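Local coordinates for inulin fructotransferase (Bacillus sp. snu-7, PDB 2INV), which probably converts inulin, by intramolecular fructosyl transfer, to a cyclic di-fructose anhydride released from the chain end, acting formally as a lyase, at residues 15-20 against 32-37; 47-50 against 55-58; 105-108 against 113-116; 148-153 against 157-162; 277-282 against 296-301. One frame throughout, in Å; residues are numbered along the deposited sequence.

Contact 1 of 5, residues 15-20 against 32-37; sequences YDVTTW and SDIGAV
Val17 and Trp20 meet Ile34 and Val37 at the first turn of the right-handed parallel beta-helix, where helix 30-48 lies across the open N-terminal end of the coil in the manner of a cap. Val17 follows directly on the first strand and sends both of its methyls at the end of Ile34, with CG2 3.9 Å from Ile34 CD1. Ile34 manages to reach that far because its CG1 branch stands opposite its backbone N (chi1 -171°) and the chain then runs out extended to CD1. One turn further along the helix, Val37 presents a single methyl to two neighbours: its CG1 lies 3.7 Å from the backbone oxygen Val17 O and 4.1 Å from Trp20 CD1. This methyl meets the indole obliquely, near its five-membered ring. Tyr15 supports the indole from within its own segment, its CD2 standing 3.6 Å above the plane and offset toward the rim. Trp20 NE1 bonds to Asp40 farther along the helix, which fixes the turn of the indole.

An Asx turn shapes the chain from Asp16 to Thr18, around Val17. Asp16 OD1 takes the N-H of Thr18, with N 2.6 Å away, and also the Thr18 hydroxyl, which comes from above the carboxylate plane. Branched aliphatic residues suit the crossing, since methyl groups carry most of it, against one another, an indole carbon and a carbonyl oxygen. Such a contact rests on shape and on exclusion of water, as expected where a cap closes a hydrophobic core.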
# COMPACT_ATOMS: atom_id res chain seq x y z
N TYR A 15 3.38 2.13 28.93
CA TYR A 15 2.43 2.78 29.84
C TYR A 15 1.04 2.68 29.22
O TYR A 15 0.89 2.55 28.01
CB TYR A 15 2.74 4.27 30.03
CG TYR A 15 4.15 4.65 30.45
CD1 TYR A 15 5.22 4.53 29.56
CD2 TYR A 15 4.40 5.20 31.71
CE1 TYR A 15 6.49 4.96 29.91
CE2 TYR A 15 5.68 5.63 32.07
CZ TYR A 15 6.72 5.51 31.16
OH TYR A 15 7.99 5.93 31.50
N ASP A 16 0.02 2.75 30.08
CA ASP A 16 -1.38 2.71 29.64
C ASP A 16 -1.84 4.07 30.19
O ASP A 16 -1.71 4.31 31.39
CB ASP A 16 -2.13 1.60 30.37
CG ASP A 16 -3.63 1.64 30.12
OD1 ASP A 16 -4.24 2.72 30.30
OD2 ASP A 16 -4.22 0.59 29.76
N VAL A 17 -2.35 4.97 29.36
CA VAL A 17 -2.73 6.26 29.90
C VAL A 17 -3.73 6.22 31.05
O VAL A 17 -3.70 7.10 31.92
CB VAL A 17 -3.25 7.25 28.81
CG1 VAL A 17 -2.13 7.64 27.87
CG2 VAL A 17 -4.42 6.65 28.05
N THR A 18 -4.58 5.20 31.12
CA THR A 18 -5.57 5.14 32.19
C THR A 18 -5.09 4.69 33.59
O THR A 18 -5.76 4.98 34.58
CB THR A 18 -6.78 4.24 31.81
OG1 THR A 18 -6.37 2.86 31.80
CG2 THR A 18 -7.30 4.60 30.42
N THR A 19 -3.95 4.01 33.68
CA THR A 19 -3.46 3.53 34.99
C THR A 19 -2.41 4.43 35.63
O THR A 19 -2.09 4.28 36.81
CB THR A 19 -2.78 2.17 34.87
OG1 THR A 19 -1.72 2.24 33.91
CG2 THR A 19 -3.76 1.09 34.47
N TRP A 20 -1.87 5.35 34.85
CA TRP A 20 -0.80 6.20 35.32
C TRP A 20 -1.20 7.48 36.04
O TRP A 20 -1.74 8.41 35.44
CB TRP A 20 0.11 6.49 34.13
CG TRP A 20 1.17 7.43 34.43
CD1 TRP A 20 1.09 8.79 34.40
CD2 TRP A 20 2.50 7.12 34.84
NE1 TRP A 20 2.28 9.34 34.77
CE2 TRP A 20 3.17 8.34 35.05
CE3 TRP A 20 3.18 5.91 35.07
CZ2 TRP A 20 4.50 8.40 35.46
CZ3 TRP A 20 4.51 5.97 35.48
CH2 TRP A 20 5.16 7.21 35.67
N SER A 32 -9.85 13.75 32.02
CA SER A 32 -9.92 15.20 32.19
C SER A 32 -8.83 15.95 31.41
O SER A 32 -9.08 17.03 30.88
CB SER A 32 -9.87 15.59 33.68
OG SER A 32 -8.59 15.38 34.23
N ASP A 33 -7.62 15.39 31.36
CA ASP A 33 -6.53 16.01 30.60
C ASP A 33 -5.47 14.98 30.26
O ASP A 33 -4.45 14.87 30.93
CB ASP A 33 -5.89 17.16 31.37
CG ASP A 33 -5.06 18.07 30.47
OD1 ASP A 33 -4.90 17.74 29.28
OD2 ASP A 33 -4.58 19.12 30.95
N ILE A 34 -5.71 14.22 29.20
CA ILE A 34 -4.77 13.20 28.77
C ILE A 34 -3.46 13.87 28.36
O ILE A 34 -2.41 13.25 28.33
CB ILE A 34 -5.32 12.37 27.58
CG1 ILE A 34 -4.40 11.18 27.30
CG2 ILE A 34 -5.45 13.25 26.35
CD1 ILE A 34 -5.01 10.11 26.43
N GLY A 35 -3.54 15.16 28.06
CA GLY A 35 -2.36 15.91 27.68
C GLY A 35 -1.42 15.97 28.87
O GLY A 35 -0.22 15.70 28.74
N ALA A 36 -1.97 16.31 30.03
CA ALA A 36 -1.19 16.39 31.26
C ALA A 36 -0.57 15.04 31.59
O ALA A 36 0.59 14.96 32.00
CB ALA A 36 -2.07 16.87 32.41
N VAL A 37 -1.37 13.99 31.41
CA VAL A 37 -0.95 12.62 31.69
C VAL A 37 0.24 12.20 30.84
O VAL A 37 1.23 11.69 31.36
CB VAL A 37 -2.11 11.64 31.44
CG1 VAL A 37 -1.67 10.22 31.74
CG2 VAL A 37 -3.30 12.02 32.30

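Contact 2 of 5, residues 47-50 against 55-58; sequences QRQT and RPGA
Gln49 and Arg55 face each other where the chain leaves the C-terminal end of helix 30-48 and turns back, through a short loop, to enter strand 58-62 of the beta-helix. Gln49 is the first residue to abandon helical geometry. Its side chain runs out straight beyond CG (chi2 178°) and carries the amide across to the backbone of Gly57, the amide carbon CD lying 3.8 Å from Gly57 N. On the way, its CB packs against the aliphatic stem of Arg55, 3.5 Å from Arg55 CG, and its CD sits 4.0 Å from the ring carbon CD of Pro56.

Arg55 then bends at its third torsion and swings its head back past the helix end. Thr50 O lies 3.6 Å above one face of the Arg55 guanidinium, offset toward the rim, while Gln49 O lies near its edge. The head is spoken for elsewhere: NH2 of Arg55 donates to Gln104 O of the third subunit. The backbone of Gly57 (phi 99°) calls for glycine, because a CB there would jam against the carbonyl oxygen of Pro56.

Glutamine suits its place in being long enough to cross the turn and bring a polar group to the backbone of Gly57. The positive head of Arg55 would probably be favoured by the partial negative charge of the two carbonyl oxygens just past the helix end, while it reaches across the subunit boundary.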
# COMPACT_ATOMS: atom_id res chain seq x y z
N GLN A 47 13.20 10.74 32.85
CA GLN A 47 13.65 10.52 34.21
C GLN A 47 14.59 9.34 34.17
O GLN A 47 15.74 9.40 34.60
CB GLN A 47 12.47 10.10 35.07
CG GLN A 47 12.74 10.12 36.53
CD GLN A 47 12.89 11.52 37.02
OE1 GLN A 47 13.96 12.13 36.91
NE2 GLN A 47 11.79 12.07 37.54
N ARG A 48 14.04 8.26 33.63
CA ARG A 48 14.70 6.98 33.54
C ARG A 48 15.80 6.81 32.49
O ARG A 48 16.85 6.23 32.79
CB ARG A 48 13.62 5.91 33.37
CG ARG A 48 12.76 5.78 34.63
CD ARG A 48 11.68 4.71 34.54
NE ARG A 48 10.89 4.83 33.32
CZ ARG A 48 11.16 4.19 32.19
NH1 ARG A 48 12.20 3.37 32.13
NH2 ARG A 48 10.39 4.36 31.13
N GLN A 49 15.61 7.32 31.28
CA GLN A 49 16.63 7.17 30.25
C GLN A 49 17.46 8.44 30.09
O GLN A 49 17.17 9.30 29.26
CB GLN A 49 15.96 6.76 28.94
CG GLN A 49 14.96 5.62 29.14
CD GLN A 49 14.23 5.20 27.89
OE1 GLN A 49 13.42 4.27 27.93
NE2 GLN A 49 14.53 5.85 26.77
N THR A 50 18.50 8.55 30.91
CA THR A 50 19.38 9.71 30.90
C THR A 50 20.61 9.56 29.99
O THR A 50 21.24 10.55 29.62
CB THR A 50 19.86 10.03 32.35
OG1 THR A 50 20.47 8.87 32.93
CG2 THR A 50 18.67 10.44 33.22
N ARG A 55 18.66 5.12 25.34
CA ARG A 55 17.39 5.82 25.21
C ARG A 55 16.50 5.20 24.13
O ARG A 55 16.27 5.77 23.06
CB ARG A 55 17.62 7.32 25.00
CG ARG A 55 17.99 7.98 26.33
CD ARG A 55 17.73 9.48 26.40
NE ARG A 55 18.81 10.28 25.84
CZ ARG A 55 19.23 11.44 26.35
NH1 ARG A 55 18.66 11.94 27.43
NH2 ARG A 55 20.22 12.09 25.77
N PRO A 56 16.04 3.96 24.40
CA PRO A 56 15.18 3.04 23.65
C PRO A 56 13.84 3.67 23.34
O PRO A 56 13.24 3.40 22.29
CB PRO A 56 15.02 1.87 24.62
CG PRO A 56 16.35 1.79 25.24
CD PRO A 56 16.70 3.24 25.51
N GLY A 57 13.37 4.49 24.27
CA GLY A 57 12.09 5.15 24.09
C GLY A 57 11.06 4.37 24.87
O GLY A 57 11.39 3.70 25.85
N ALA A 58 9.81 4.45 24.45
CA ALA A 58 8.76 3.74 25.13
C ALA A 58 7.49 3.73 24.32
O ALA A 58 7.42 4.32 23.24
CB ALA A 58 8.51 4.38 26.49

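Contact 3 of 5, residues 105-108 against 113-116; sequences NLQP and IRVL
Gln107 OE1 is approached by two donors. Arg114 NH1 gives it a hydrogen bond of 3.0 Å, and His112 NE2, from the residue just ahead of the strand segment, adds a weak one. The arginine bond is well short of straight, with 132° at the hydrogen. The donor stands above the carbonyl plane, 52° out of it, and so is not directed at a lone pair; the oxygen in turn is tilted from the guanidinium plane. This follows from the way the two side chains cross, at about a right angle, with amide and guanidinium planes turned 50° apart. The oxygen also touches the arm of the arginine, lying 3.2 Å from Arg114 CD.

Each chain is shaped for the meeting. Gln107 runs extended beyond CG and brings the end of its amide forward, whereas Arg114 folds at its second and third torsions, so that CD and NH1 both turn toward the same oxygen. The other nitrogens involved have partners of their own: Gln107 NE2 bonds to Asp53 of the second subunit, and Arg114 NE forms a salt bridge with Asp68. A neutral amide suits this intermediate place, accepting a hydrogen bond from the cation on one side and donating one to a carboxylate on the other.

Arg114 belongs to strand 111-115, whose Ile113 and Val115 are buried against Leu145, while the arginine reaches out to the loop that follows helix 92-96. The strand itself runs parallel between strands 65-69 and 135-146 of the beta-helix, and Gln107 links its outer side to the subunit interface.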
# COMPACT_ATOMS: atom_id res chain seq x y z
N ASN A 105 -25.25 7.71 18.23
CA ASN A 105 -23.87 8.17 18.37
C ASN A 105 -23.84 9.65 18.00
O ASN A 105 -24.50 10.07 17.04
CB ASN A 105 -22.95 7.40 17.42
CG ASN A 105 -22.79 5.94 17.81
OD1 ASN A 105 -22.03 5.60 18.71
ND2 ASN A 105 -23.53 5.07 17.12
N LEU A 106 -23.09 10.45 18.76
CA LEU A 106 -22.98 11.87 18.48
C LEU A 106 -21.50 12.25 18.44
O LEU A 106 -21.15 13.42 18.27
CB LEU A 106 -23.67 12.68 19.58
CG LEU A 106 -25.16 12.45 19.89
CD1 LEU A 106 -25.49 13.08 21.23
CD2 LEU A 106 -26.02 13.04 18.78
N GLN A 107 -20.63 11.25 18.58
CA GLN A 107 -19.19 11.51 18.60
C GLN A 107 -18.25 10.38 18.17
O GLN A 107 -18.58 9.20 18.23
CB GLN A 107 -18.74 11.90 20.00
CG GLN A 107 -19.13 13.26 20.49
CD GLN A 107 -18.40 13.60 21.78
OE1 GLN A 107 -17.18 13.73 21.80
NE2 GLN A 107 -19.15 13.70 22.87
N PRO A 108 -17.04 10.76 17.74
CA PRO A 108 -15.96 9.87 17.31
C PRO A 108 -15.60 8.90 18.43
O PRO A 108 -15.75 9.23 19.61
CB PRO A 108 -14.84 10.85 16.98
CG PRO A 108 -15.59 11.94 16.29
CD PRO A 108 -16.84 12.11 17.15
N ILE A 113 -9.42 11.10 21.40
CA ILE A 113 -8.86 12.25 22.10
C ILE A 113 -9.51 13.51 21.56
O ILE A 113 -9.41 13.81 20.36
CB ILE A 113 -7.33 12.38 21.91
CG1 ILE A 113 -6.62 11.28 22.69
CG2 ILE A 113 -6.88 13.76 22.39
CD1 ILE A 113 -5.11 11.34 22.58
N ARG A 114 -10.18 14.23 22.44
CA ARG A 114 -10.81 15.46 22.05
C ARG A 114 -9.83 16.56 22.36
O ARG A 114 -9.44 16.79 23.51
CB ARG A 114 -12.12 15.63 22.80
CG ARG A 114 -12.87 14.32 22.96
CD ARG A 114 -14.34 14.59 22.96
NE ARG A 114 -14.65 15.63 23.94
CZ ARG A 114 -15.65 16.48 23.85
NH1 ARG A 114 -16.46 16.43 22.82
NH2 ARG A 114 -15.82 17.39 24.78
N VAL A 115 -9.41 17.20 21.29
CA VAL A 115 -8.44 18.28 21.32
C VAL A 115 -9.15 19.57 21.74
O VAL A 115 -9.94 20.13 20.99
CB VAL A 115 -7.82 18.44 19.93
CG1 VAL A 115 -6.79 19.55 19.93
CG2 VAL A 115 -7.18 17.12 19.51
N LEU A 116 -8.85 20.02 22.96
CA LEU A 116 -9.45 21.23 23.50
C LEU A 116 -8.31 22.18 23.86
O LEU A 116 -8.29 22.76 24.95
CB LEU A 116 -10.27 20.89 24.75
CG LEU A 116 -11.28 19.77 24.52
CD1 LEU A 116 -11.84 19.31 25.86
CD2 LEU A 116 -12.38 20.27 23.60

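Contact 4 of 5, residues 148-153 against 157-162; sequences VGFTPG and YHNGKT
The ring of Phe150 carries the backbone of Tyr157 on one face. Tyr157 CA lies 3.3 Å from the ring centroid, only 3° off the normal, in a close CH-pi contact. The Tyr157 ring is slid aside, its centroid 5.3 Å away, so the two rings barely overlap although their planes are near parallel. Phe150 also stacks with Tyr182.

Around this core the loop is stitched by polar bonds. Thr151 N donates to His158 O over 2.8 Å, almost straight. Asn159 ND2 reaches Gly149 O at 3.1 Å, the oxygen lying in the amide plane, and also bonds to Tyr182 O. Asn159 OD1 accepts from Lys161 N (2.9 Å), an Asx turn. A water joins Gly149 O to Lys161 NZ, which also bonds to Val115 O. Replacing Phe150 by an alanine would probably leave Tyr157 CA and the Tyr182 ring without the flat surface they rest on, and free the loop to shift.

Both segments belong to the long loop between strands 135-146 and 162-166 that stands out from the right-handed parallel beta-helix beside the bound sugar. The Tyr157 side chain comes within about 5 Å of a bound fructose, and its OH bonds to Arg252 of the glycan pocket.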
# COMPACT_ATOMS: atom_id res chain seq x y z
N VAL A 148 -13.58 18.42 17.78
CA VAL A 148 -14.91 18.69 18.33
C VAL A 148 -15.87 19.55 17.50
O VAL A 148 -17.01 19.16 17.28
CB VAL A 148 -14.78 19.29 19.75
CG1 VAL A 148 -16.16 19.49 20.35
CG2 VAL A 148 -13.94 18.37 20.61
N GLY A 149 -15.42 20.72 17.06
CA GLY A 149 -16.30 21.58 16.29
C GLY A 149 -15.63 22.75 15.59
O GLY A 149 -14.48 23.08 15.88
N PHE A 150 -16.36 23.37 14.67
CA PHE A 150 -15.84 24.51 13.92
C PHE A 150 -16.41 25.82 14.44
O PHE A 150 -17.60 25.90 14.75
CB PHE A 150 -16.10 24.30 12.43
CG PHE A 150 -15.18 23.27 11.83
CD1 PHE A 150 -13.85 23.24 12.22
CD2 PHE A 150 -15.64 22.30 10.95
CE1 PHE A 150 -12.98 22.27 11.75
CE2 PHE A 150 -14.79 21.32 10.47
CZ PHE A 150 -13.45 21.30 10.87
N THR A 151 -15.57 26.84 14.53
CA THR A 151 -15.96 28.11 15.11
C THR A 151 -15.52 29.37 14.36
O THR A 151 -14.36 29.48 13.98
CB THR A 151 -15.36 28.20 16.53
OG1 THR A 151 -14.04 27.63 16.52
CG2 THR A 151 -16.24 27.47 17.53
N PRO A 152 -16.43 30.34 14.15
CA PRO A 152 -17.84 30.74 14.38
C PRO A 152 -18.90 29.92 13.64
O PRO A 152 -19.92 29.54 14.23
CB PRO A 152 -17.87 32.18 13.88
CG PRO A 152 -16.61 32.69 14.38
CD PRO A 152 -15.61 31.57 14.02
N GLY A 153 -18.66 29.63 12.36
CA GLY A 153 -19.61 28.85 11.59
C GLY A 153 -19.39 27.38 11.85
O GLY A 153 -18.24 26.92 11.92
N TYR A 157 -14.66 25.00 9.06
CA TYR A 157 -13.40 24.28 8.93
C TYR A 157 -12.32 25.11 9.59
O TYR A 157 -11.15 25.06 9.19
CB TYR A 157 -12.99 24.10 7.47
CG TYR A 157 -13.65 22.94 6.76
CD1 TYR A 157 -13.12 21.66 6.81
CD2 TYR A 157 -14.80 23.15 6.02
CE1 TYR A 157 -13.72 20.60 6.13
CE2 TYR A 157 -15.41 22.13 5.33
CZ TYR A 157 -14.87 20.85 5.39
OH TYR A 157 -15.48 19.84 4.70
N HIS A 158 -12.71 25.89 10.59
CA HIS A 158 -11.76 26.72 11.31
C HIS A 158 -11.96 26.54 12.79
O HIS A 158 -13.10 26.53 13.26
CB HIS A 158 -11.95 28.19 10.97
CG HIS A 158 -11.34 28.60 9.67
ND1 HIS A 158 -11.93 28.35 8.45
CD2 HIS A 158 -10.16 29.21 9.39
CE1 HIS A 158 -11.15 28.79 7.48
NE2 HIS A 158 -10.07 29.31 8.02
N ASN A 159 -10.87 26.41 13.53
CA ASN A 159 -11.01 26.27 14.96
C ASN A 159 -9.66 26.39 15.66
O ASN A 159 -9.55 26.18 16.86
CB ASN A 159 -11.70 24.95 15.33
CG ASN A 159 -10.89 23.73 14.95
OD1 ASN A 159 -9.67 23.80 14.73
ND2 ASN A 159 -11.56 22.58 14.87
N GLY A 160 -8.65 26.75 14.88
CA GLY A 160 -7.31 26.95 15.40
C GLY A 160 -6.62 25.78 16.09
O GLY A 160 -5.60 25.99 16.76
N LYS A 161 -7.14 24.57 15.93
CA LYS A 161 -6.51 23.42 16.58
C LYS A 161 -5.70 22.59 15.59
O LYS A 161 -6.01 22.53 14.40
CB LYS A 161 -7.58 22.53 17.21
CG LYS A 161 -8.36 23.18 18.33
CD LYS A 161 -9.67 22.46 18.54
CE LYS A 161 -10.49 23.09 19.66
NZ LYS A 161 -11.61 22.20 20.07
N THR A 162 -4.65 21.95 16.08
CA THR A 162 -3.84 21.07 15.24
C THR A 162 -3.69 19.74 15.97
O THR A 162 -3.57 19.72 17.20
CB THR A 162 -2.45 21.65 14.94
OG1 THR A 162 -2.58 22.87 14.19
CG2 THR A 162 -1.65 20.65 14.09
O HOH W 1 -13.47 23.84 18.41

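Contact 5 of 5, residues 277-282 against 296-301; sequences PGMLRL and IRRTNE
Packing comes first: Pro277 and selenomethionine 279 (Met279) lie against the side chain of Arg298. Pro277 sets its ring over one face of the guanidinium, CD 3.6 Å from Arg298 NH1, a good place for a flat cation because its N-H groups remain directed outward round the rim. Met279 crosses the aliphatic arm of Arg298 at about a right angle, its SE 4.0 Å from Arg298 CD. The same Met279 SE lies 3.6 Å from Arg297 O. The placement of its methyl is doubtful.

Polar bonds fix each side separately. Arg298 NE donates to Thr299 O (2.9 Å) from above the carbonyl plane, and NH1 forms a salt bridge with Asp315. In the other segment Arg281 NE meets a lone pair of Gly278 O in plane, at 2.8 Å and nearly straight (173°). Gly278 has positive phi, which suits glycine. A leucine in place of Arg298 would probably leave Asp315 without its positive partner and the ring of Pro277 without the flat group beneath it.

Met279 leads into strand 280-283, which pairs in parallel with 258-260 and 320-323, and Arg298 stands near the end of strand 285-299, which runs parallel to 328-337 of the next turn.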
# COMPACT_ATOMS: atom_id res chain seq x y z
N PRO A 277 -11.57 23.85 -9.15
CA PRO A 277 -10.43 24.01 -10.04
C PRO A 277 -9.14 23.75 -9.26
O PRO A 277 -9.09 23.94 -8.05
CB PRO A 277 -10.56 25.47 -10.46
CG PRO A 277 -12.03 25.60 -10.65
CD PRO A 277 -12.63 24.83 -9.48
N GLY A 278 -8.11 23.30 -9.97
CA GLY A 278 -6.82 23.03 -9.34
C GLY A 278 -6.77 21.96 -8.26
O GLY A 278 -6.30 22.21 -7.15
N MSE A 279 -7.23 20.75 -8.58
CA MSE A 279 -7.22 19.64 -7.63
C MSE A 279 -5.80 19.12 -7.45
O MSE A 279 -5.41 18.69 -6.37
CB MSE A 279 -8.13 18.50 -8.15
CG MSE A 279 -9.60 18.73 -7.90
SE MSE A 279 -10.78 17.84 -9.15
CE MSE A 279 -10.51 18.95 -10.71
N LEU A 280 -5.02 19.19 -8.53
CA LEU A 280 -3.64 18.73 -8.55
C LEU A 280 -2.79 19.93 -8.98
O LEU A 280 -2.85 20.36 -10.13
CB LEU A 280 -3.49 17.60 -9.58
CG LEU A 280 -2.23 16.64 -9.05
CD1 LEU A 280 -2.47 15.28 -9.68
CD2 LEU A 280 -0.99 17.35 -9.43
N ARG A 281 -1.99 20.47 -8.06
CA ARG A 281 -1.17 21.64 -8.38
C ARG A 281 0.34 21.49 -8.25
O ARG A 281 0.86 21.03 -7.24
CB ARG A 281 -1.62 22.82 -7.53
CG ARG A 281 -3.09 23.17 -7.66
CD ARG A 281 -3.40 24.45 -6.90
NE ARG A 281 -4.78 24.50 -6.44
CZ ARG A 281 -5.31 25.52 -5.76
NH1 ARG A 281 -4.56 26.57 -5.47
NH2 ARG A 281 -6.58 25.49 -5.38
N LEU A 282 1.04 21.90 -9.31
CA LEU A 282 2.50 21.88 -9.34
C LEU A 282 2.89 23.34 -9.52
O LEU A 282 2.88 23.89 -10.63
CB LEU A 282 3.03 21.01 -10.48
CG LEU A 282 3.75 19.76 -9.96
CD1 LEU A 282 2.80 18.93 -9.12
CD2 LEU A 282 4.28 18.94 -11.13
N ILE A 296 -8.79 11.31 -12.16
CA ILE A 296 -9.08 12.68 -11.77
C ILE A 296 -10.49 13.10 -12.16
O ILE A 296 -10.79 13.32 -13.33
CB ILE A 296 -8.03 13.60 -12.42
CG1 ILE A 296 -6.64 13.01 -12.15
CG2 ILE A 296 -8.13 15.01 -11.86
CD1 ILE A 296 -5.54 13.57 -12.99
N ARG A 297 -11.35 13.19 -11.16
CA ARG A 297 -12.74 13.54 -11.36
C ARG A 297 -13.12 14.87 -10.74
O ARG A 297 -13.05 15.06 -9.52
CB ARG A 297 -13.65 12.42 -10.83
CG ARG A 297 -14.96 12.90 -10.19
CD ARG A 297 -15.84 13.60 -11.18
NE ARG A 297 -17.19 13.05 -11.19
CZ ARG A 297 -17.98 13.04 -12.26
NH1 ARG A 297 -17.55 13.54 -13.42
NH2 ARG A 297 -19.20 12.51 -12.19
N ARG A 298 -13.54 15.78 -11.61
CA ARG A 298 -13.96 17.11 -11.19
C ARG A 298 -15.47 17.18 -11.39
O ARG A 298 -15.99 16.73 -12.42
CB ARG A 298 -13.27 18.16 -12.06
CG ARG A 298 -13.86 19.56 -11.98
CD ARG A 298 -13.77 20.11 -10.57
NE ARG A 298 -14.93 20.92 -10.24
CZ ARG A 298 -15.21 22.10 -10.77
NH1 ARG A 298 -14.41 22.64 -11.67
NH2 ARG A 298 -16.31 22.74 -10.40
N THR A 299 -16.17 17.71 -10.39
CA THR A 299 -17.62 17.83 -10.51
C THR A 299 -18.07 18.93 -9.56
O THR A 299 -17.24 19.62 -8.96
CB THR A 299 -18.34 16.50 -10.19
OG1 THR A 299 -19.71 16.57 -10.62
CG2 THR A 299 -18.29 16.21 -8.70
N ASN A 300 -19.37 19.10 -9.42
CA ASN A 300 -19.89 20.15 -8.56
C ASN A 300 -20.22 19.62 -7.16
O ASN A 300 -20.64 18.47 -7.00
CB ASN A 300 -21.13 20.78 -9.19
CG ASN A 300 -22.17 19.76 -9.57
OD1 ASN A 300 -21.88 18.82 -10.32
ND2 ASN A 300 -23.39 19.94 -9.08
N GLU A 301 -20.03 20.47 -6.17
CA GLU A 301 -20.30 20.14 -4.77
C GLU A 301 -21.66 19.44 -4.67
O GLU A 301 -22.68 19.97 -5.11
CB GLU A 301 -20.33 21.42 -3.94
CG GLU A 301 -20.92 21.26 -2.55
CD GLU A 301 -20.11 20.32 -1.68
OE1 GLU A 301 -19.00 20.70 -1.27
OE2 GLU A 301 -20.60 19.20 -1.41

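Contacts 1 and 2 share helix 30-48 and touch through Tyr15 OH and Arg48 NH2, 2.9 Å apart. Contact 1 also reaches contact 3 inside the coil, where Ile34 CD1 lies 4.0 Å from Ile113 CD1. Contact 3 then meets contact 4: Val115 O is 2.8 Å from Lys161 NZ, and Arg114 NH1 packs on Val148 CG2 at 3.9 Å. Contacts 4 and 5 do not touch, their nearest atoms being about 7 Å apart, yet Arg252 of the glycan pocket joins them, bonding to Tyr157 and forming a salt bridge with Glu301. Contact 1, at the capped end, lies about 42 Å from contact 5, centre to centre.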